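Local coordinates for protein fimbrin (PDB 1RT8) that binds actin filaments through its calponin-homology domains and cross-links them, serving cell polarity, cytokinesis, mating and spore formation, at residues T291-L294 and N295-D298; D376-R379 and T380-L383. All blocks are in the same frame, centred on the assembly; numbering follows the deposited sequence.

Contact 1: T291-L294 and N295-D298; sequences TLWL and NSLD
From Thr291 O, which accepts Asn295 N at 3.0 Å, to Leu294 O, which accepts Leu297 N at 2.9 Å, the backbone passes from i-to-i+4 to i-to-i+3 bonding, and Asp298, with positive phi, leaves the helix. Ser296 OG makes a short bond back to Trp293 O at 2.5 Å, in the carbonyl plane and on a lone pair; its chi1 of 85° sets the hydroxyl between backbone N and carbonyl carbon, turned to the preceding turn. Over one face of the indole, Leu297 CD1 makes a CH-pi contact 4.2 Å from the six-membered ring centroid and 16° off its normal. The same methyl also meets Leu294 CD2 at 4.2 Å. Asn295 lies alongside Thr291, its ND2 3.6 Å from Thr291 CG2, while its OD1 accepts from Ile303 N in the following loop. Replacing the asparagine by an alanine is likely to leave Ile303 N without this side-chain acceptor and Thr291 CG2 without its amide neighbour. The tryptophan packs on Val386, Met389, Met390 and Asn393 of helix 379-397. Trp293 O also takes weak bonds from Ser296 N and Leu297 N, consistent with a last turn departing from regular bonding, and apolar packing continues through Leu297, in the turn that ends at Asp298.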
ATOM      1  N   THR A 291       9.228   6.219   0.414  1.00 21.77           N
ATOM      2  CA  THR A 291       7.956   6.735  -0.078  1.00 21.77           C
ATOM      3  C   THR A 291       6.832   6.217   0.811  1.00 23.25           C
ATOM      4  O   THR A 291       5.956   6.975   1.209  1.00 21.84           O
ATOM      5  CB  THR A 291       7.669   6.289  -1.533  1.00 21.51           C
ATOM      6  OG1 THR A 291       8.533   6.999  -2.427  1.00 23.69           O
ATOM      7  CG2 THR A 291       6.212   6.575  -1.911  1.00 18.44           C
ATOM      8  N   LEU A 292       6.863   4.925   1.117  1.00 22.45           N
ATOM      9  CA  LEU A 292       5.842   4.336   1.973  1.00 24.56           C
ATOM     10  C   LEU A 292       5.922   4.990   3.345  1.00 25.27           C
ATOM     11  O   LEU A 292       4.905   5.369   3.921  1.00 25.94           O
ATOM     12  CB  LEU A 292       6.060   2.825   2.107  1.00 26.59           C
ATOM     13  CG  LEU A 292       5.774   1.947   0.881  1.00 26.51           C
ATOM     14  CD1 LEU A 292       6.403   0.575   1.077  1.00 26.48           C
ATOM     15  CD2 LEU A 292       4.261   1.824   0.676  1.00 26.34           C
ATOM     16  N   TRP A 293       7.134   5.143   3.864  1.00 25.95           N
ATOM     17  CA  TRP A 293       7.306   5.750   5.179  1.00 27.41           C
ATOM     18  C   TRP A 293       6.761   7.182   5.238  1.00 27.35           C
ATOM     19  O   TRP A 293       5.898   7.494   6.059  1.00 25.47           O
ATOM     20  CB  TRP A 293       8.782   5.741   5.584  1.00 27.52           C
ATOM     21  CG  TRP A 293       9.012   6.405   6.905  1.00 29.65           C
ATOM     22  CD1 TRP A 293       8.536   6.000   8.116  1.00 31.52           C
ATOM     23  CD2 TRP A 293       9.737   7.618   7.143  1.00 29.33           C
ATOM     24  NE1 TRP A 293       8.914   6.888   9.097  1.00 33.45           N
ATOM     25  CE2 TRP A 293       9.653   7.891   8.527  1.00 29.81           C
ATOM     26  CE3 TRP A 293      10.446   8.503   6.321  1.00 27.92           C
ATOM     27  CZ2 TRP A 293      10.251   9.010   9.111  1.00 30.63           C
ATOM     28  CZ3 TRP A 293      11.044   9.622   6.902  1.00 30.45           C
ATOM     29  CH2 TRP A 293      10.940   9.864   8.285  1.00 31.24           C
ATOM     30  N   LEU A 294       7.264   8.056   4.374  1.00 26.20           N
ATOM     31  CA  LEU A 294       6.786   9.436   4.368  1.00 26.00           C
ATOM     32  C   LEU A 294       5.266   9.503   4.177  1.00 25.78           C
ATOM     33  O   LEU A 294       4.597  10.289   4.841  1.00 24.67           O
ATOM     34  CB  LEU A 294       7.489  10.242   3.268  1.00 22.40           C
ATOM     35  CG  LEU A 294       8.946  10.616   3.557  1.00 22.95           C
ATOM     36  CD1 LEU A 294       9.621  11.117   2.278  1.00 22.44           C
ATOM     37  CD2 LEU A 294       8.998  11.680   4.645  1.00 20.31           C
ATOM     38  N   ASN A 295       4.718   8.682   3.279  1.00 26.39           N
ATOM     39  CA  ASN A 295       3.276   8.706   3.049  1.00 27.84           C
ATOM     40  C   ASN A 295       2.543   8.262   4.301  1.00 28.10           C
ATOM     41  O   ASN A 295       1.412   8.683   4.539  1.00 28.11           O
ATOM     42  CB  ASN A 295       2.861   7.801   1.873  1.00 28.02           C
ATOM     43  CG  ASN A 295       3.090   8.453   0.512  1.00 27.19           C
ATOM     44  OD1 ASN A 295       3.240   9.669   0.410  1.00 25.61           O
ATOM     45  ND2 ASN A 295       3.099   7.642  -0.541  1.00 22.69           N
ATOM     46  N   SER A 296       3.195   7.426   5.107  1.00 29.64           N
ATOM     47  CA  SER A 296       2.593   6.935   6.342  1.00 31.03           C
ATOM     48  C   SER A 296       2.430   8.077   7.336  1.00 31.78           C
ATOM     49  O   SER A 296       1.642   7.983   8.279  1.00 34.33           O
ATOM     50  CB  SER A 296       3.447   5.814   6.965  1.00 27.34           C
ATOM     51  OG  SER A 296       4.493   6.331   7.774  1.00 28.51           O
ATOM     52  N   LEU A 297       3.177   9.155   7.127  1.00 31.41           N
ATOM     53  CA  LEU A 297       3.116  10.317   8.006  1.00 31.24           C
ATOM     54  C   LEU A 297       2.002  11.239   7.529  1.00 34.30           C
ATOM     55  O   LEU A 297       1.791  12.328   8.084  1.00 35.91           O
ATOM     56  CB  LEU A 297       4.435  11.070   7.956  1.00 31.73           C
ATOM     57  CG  LEU A 297       5.671  10.294   8.378  1.00 30.61           C
ATOM     58  CD1 LEU A 297       6.898  11.188   8.248  1.00 31.92           C
ATOM     59  CD2 LEU A 297       5.498   9.823   9.811  1.00 32.03           C
ATOM     60  N   ASP A 298       1.321  10.807   6.472  1.00 35.62           N
ATOM     61  CA  ASP A 298       0.208  11.532   5.867  1.00 38.52           C
ATOM     62  C   ASP A 298       0.521  12.877   5.191  1.00 38.16           C
ATOM     63  O   ASP A 298      -0.258  13.810   5.333  1.00 38.19           O
ATOM     64  CB  ASP A 298      -0.918  11.742   6.889  1.00 42.19           C
ATOM     65  CG  ASP A 298      -2.303  11.811   6.231  1.00 48.08           C
ATOM     66  OD1 ASP A 298      -2.389  12.167   5.045  1.00 50.74           O
ATOM     67  OD2 ASP A 298      -3.306  11.497   6.911  1.00 52.71           O
TER

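Contact 2: D376-R379 and T380-L383; sequences DGSR and TLTL
The N-terminus of helix 379-397 is capped by Ser378, directly after a Schellman motif in which Gly377, the residue just before the cap, has positive phi and is the first to leave helical phi/psi after helix 371-375. Ser378 OG accepts Leu381 N at 3.1 Å with an N-H...O angle of 152°. With chi1 at 170° the hydroxyl is anti to the serine's own backbone N, which swings it over the first turn. There it also lies against the leucine side chain, 3.1 Å from Leu381 CB. The carbonyl of Ser378 is gripped twice by one residue: Thr382 N comes from above the carbonyl plane at 2.9 Å, and Thr382 OG1 donates in a short bond at 2.5 Å, tilted 22° from that plane. This threonine hydroxyl lies beside its own backbone N, which lets amide and hydroxyl reach the same oxygen. Regular helical bonding follows with Leu383 N to Arg379 O at 3.1 Å. Arg379 runs extended from CG to NE, and its guanidinium forms a salt bridge with Glu284 of helix 282-296 and a cation-pi contact with Phe307. Thr382 packs on Ile374 of helix 371-375 and on Phe306 of helix 306-309, whereas Leu383 meets Phe306 and Phe307 as well as Glu286 and Phe290 of helix 282-296.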
ATOM      1  N   ASP A 376      17.063  20.085  -7.267  1.00 23.26           N
ATOM      2  CA  ASP A 376      17.447  19.576  -8.568  1.00 27.33           C
ATOM      3  C   ASP A 376      17.261  18.069  -8.710  1.00 27.00           C
ATOM      4  O   ASP A 376      17.609  17.491  -9.735  1.00 27.81           O
ATOM      5  CB  ASP A 376      18.884  19.994  -8.876  1.00 30.84           C
ATOM      6  CG  ASP A 376      19.027  21.510  -8.995  1.00 33.71           C
ATOM      7  OD1 ASP A 376      18.012  22.196  -9.265  1.00 37.83           O
ATOM      8  OD2 ASP A 376      20.144  22.018  -8.828  1.00 35.93           O
ATOM      9  N   GLY A 377      16.697  17.445  -7.680  1.00 27.03           N
ATOM     10  CA  GLY A 377      16.454  16.010  -7.715  1.00 26.86           C
ATOM     11  C   GLY A 377      17.647  15.075  -7.565  1.00 27.51           C
ATOM     12  O   GLY A 377      17.630  13.966  -8.108  1.00 30.51           O
ATOM     13  N   SER A 378      18.682  15.494  -6.847  1.00 24.16           N
ATOM     14  CA  SER A 378      19.842  14.635  -6.640  1.00 24.34           C
ATOM     15  C   SER A 378      19.349  13.317  -6.068  1.00 24.77           C
ATOM     16  O   SER A 378      18.700  13.289  -5.026  1.00 26.34           O
ATOM     17  CB  SER A 378      20.831  15.274  -5.658  1.00 22.77           C
ATOM     18  OG  SER A 378      21.849  14.355  -5.269  1.00 22.48           O
ATOM     19  N   ARG A 379      19.650  12.220  -6.745  1.00 24.61           N
ATOM     20  CA  ARG A 379      19.200  10.928  -6.264  1.00 24.50           C
ATOM     21  C   ARG A 379      19.857  10.570  -4.954  1.00 24.18           C
ATOM     22  O   ARG A 379      19.183  10.312  -3.964  1.00 21.34           O
ATOM     23  CB  ARG A 379      19.500   9.841  -7.294  1.00 25.77           C
ATOM     24  CG  ARG A 379      18.474   9.760  -8.385  1.00 30.22           C
ATOM     25  CD  ARG A 379      18.845   8.729  -9.432  1.00 34.51           C
ATOM     26  NE  ARG A 379      17.630   8.257 -10.077  1.00 41.34           N
ATOM     27  CZ  ARG A 379      16.993   7.144  -9.734  1.00 39.91           C
ATOM     28  NH1 ARG A 379      17.471   6.375  -8.770  1.00 41.87           N
ATOM     29  NH2 ARG A 379      15.851   6.832 -10.322  1.00 44.44           N
ATOM     30  N   THR A 380      21.185  10.573  -4.960  1.00 23.63           N
ATOM     31  CA  THR A 380      21.964  10.220  -3.790  1.00 24.23           C
ATOM     32  C   THR A 380      21.760  11.153  -2.608  1.00 23.96           C
ATOM     33  O   THR A 380      21.678  10.699  -1.468  1.00 22.24           O
ATOM     34  CB  THR A 380      23.467  10.161  -4.147  1.00 25.92           C
ATOM     35  OG1 THR A 380      23.693   9.072  -5.052  1.00 28.72           O
ATOM     36  CG2 THR A 380      24.320   9.961  -2.909  1.00 23.93           C
ATOM     37  N   LEU A 381      21.676  12.454  -2.865  1.00 24.15           N
ATOM     38  CA  LEU A 381      21.504  13.388  -1.763  1.00 24.45           C
ATOM     39  C   LEU A 381      20.056  13.475  -1.257  1.00 23.76           C
ATOM     40  O   LEU A 381      19.830  13.782  -0.084  1.00 23.42           O
ATOM     41  CB  LEU A 381      22.048  14.768  -2.158  1.00 24.34           C
ATOM     42  CG  LEU A 381      23.523  14.722  -2.607  1.00 25.07           C
ATOM     43  CD1 LEU A 381      24.020  16.128  -2.936  1.00 23.21           C
ATOM     44  CD2 LEU A 381      24.389  14.092  -1.523  1.00 23.01           C
ATOM     45  N   THR A 382      19.078  13.194  -2.119  1.00 23.14           N
ATOM     46  CA  THR A 382      17.684  13.227  -1.677  1.00 22.57           C
ATOM     47  C   THR A 382      17.450  12.005  -0.782  1.00 22.65           C
ATOM     48  O   THR A 382      16.789  12.102   0.254  1.00 19.06           O
ATOM     49  CB  THR A 382      16.693  13.199  -2.859  1.00 23.32           C
ATOM     50  OG1 THR A 382      16.858  14.381  -3.653  1.00 23.84           O
ATOM     51  CG2 THR A 382      15.252  13.158  -2.353  1.00 22.71           C
ATOM     52  N   LEU A 383      18.009  10.862  -1.177  1.00 19.10           N
ATOM     53  CA  LEU A 383      17.880   9.643  -0.380  1.00 20.45           C
ATOM     54  C   LEU A 383      18.622   9.809   0.945  1.00 19.89           C
ATOM     55  O   LEU A 383      18.160   9.352   1.984  1.00 20.05           O
ATOM     56  CB  LEU A 383      18.469   8.452  -1.131  1.00 19.31           C
ATOM     57  CG  LEU A 383      17.705   7.859  -2.311  1.00 19.85           C
ATOM     58  CD1 LEU A 383      18.641   6.938  -3.075  1.00 22.44           C
ATOM     59  CD2 LEU A 383      16.483   7.077  -1.811  1.00 19.73           C
TER

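In the fold
Both contacts belong to the third calponin-homology domain, within the second actin-binding region, and come in series along the chain: contact 1 lies at the end of helix 282-296, and contact 2 later opens helix 379-397. They are about 18 Å apart, centre to centre, with nearest atoms about 8 Å apart, so they do not touch. The two helices nevertheless pack together near both places. The start of helix 379-397 lies by the first part of helix 282-296 and its later residues by the last turn, so the two run in the same general direction. The contacts thus mark opposite kinds of helix terminus within a single domain of the actin-crosslinking core.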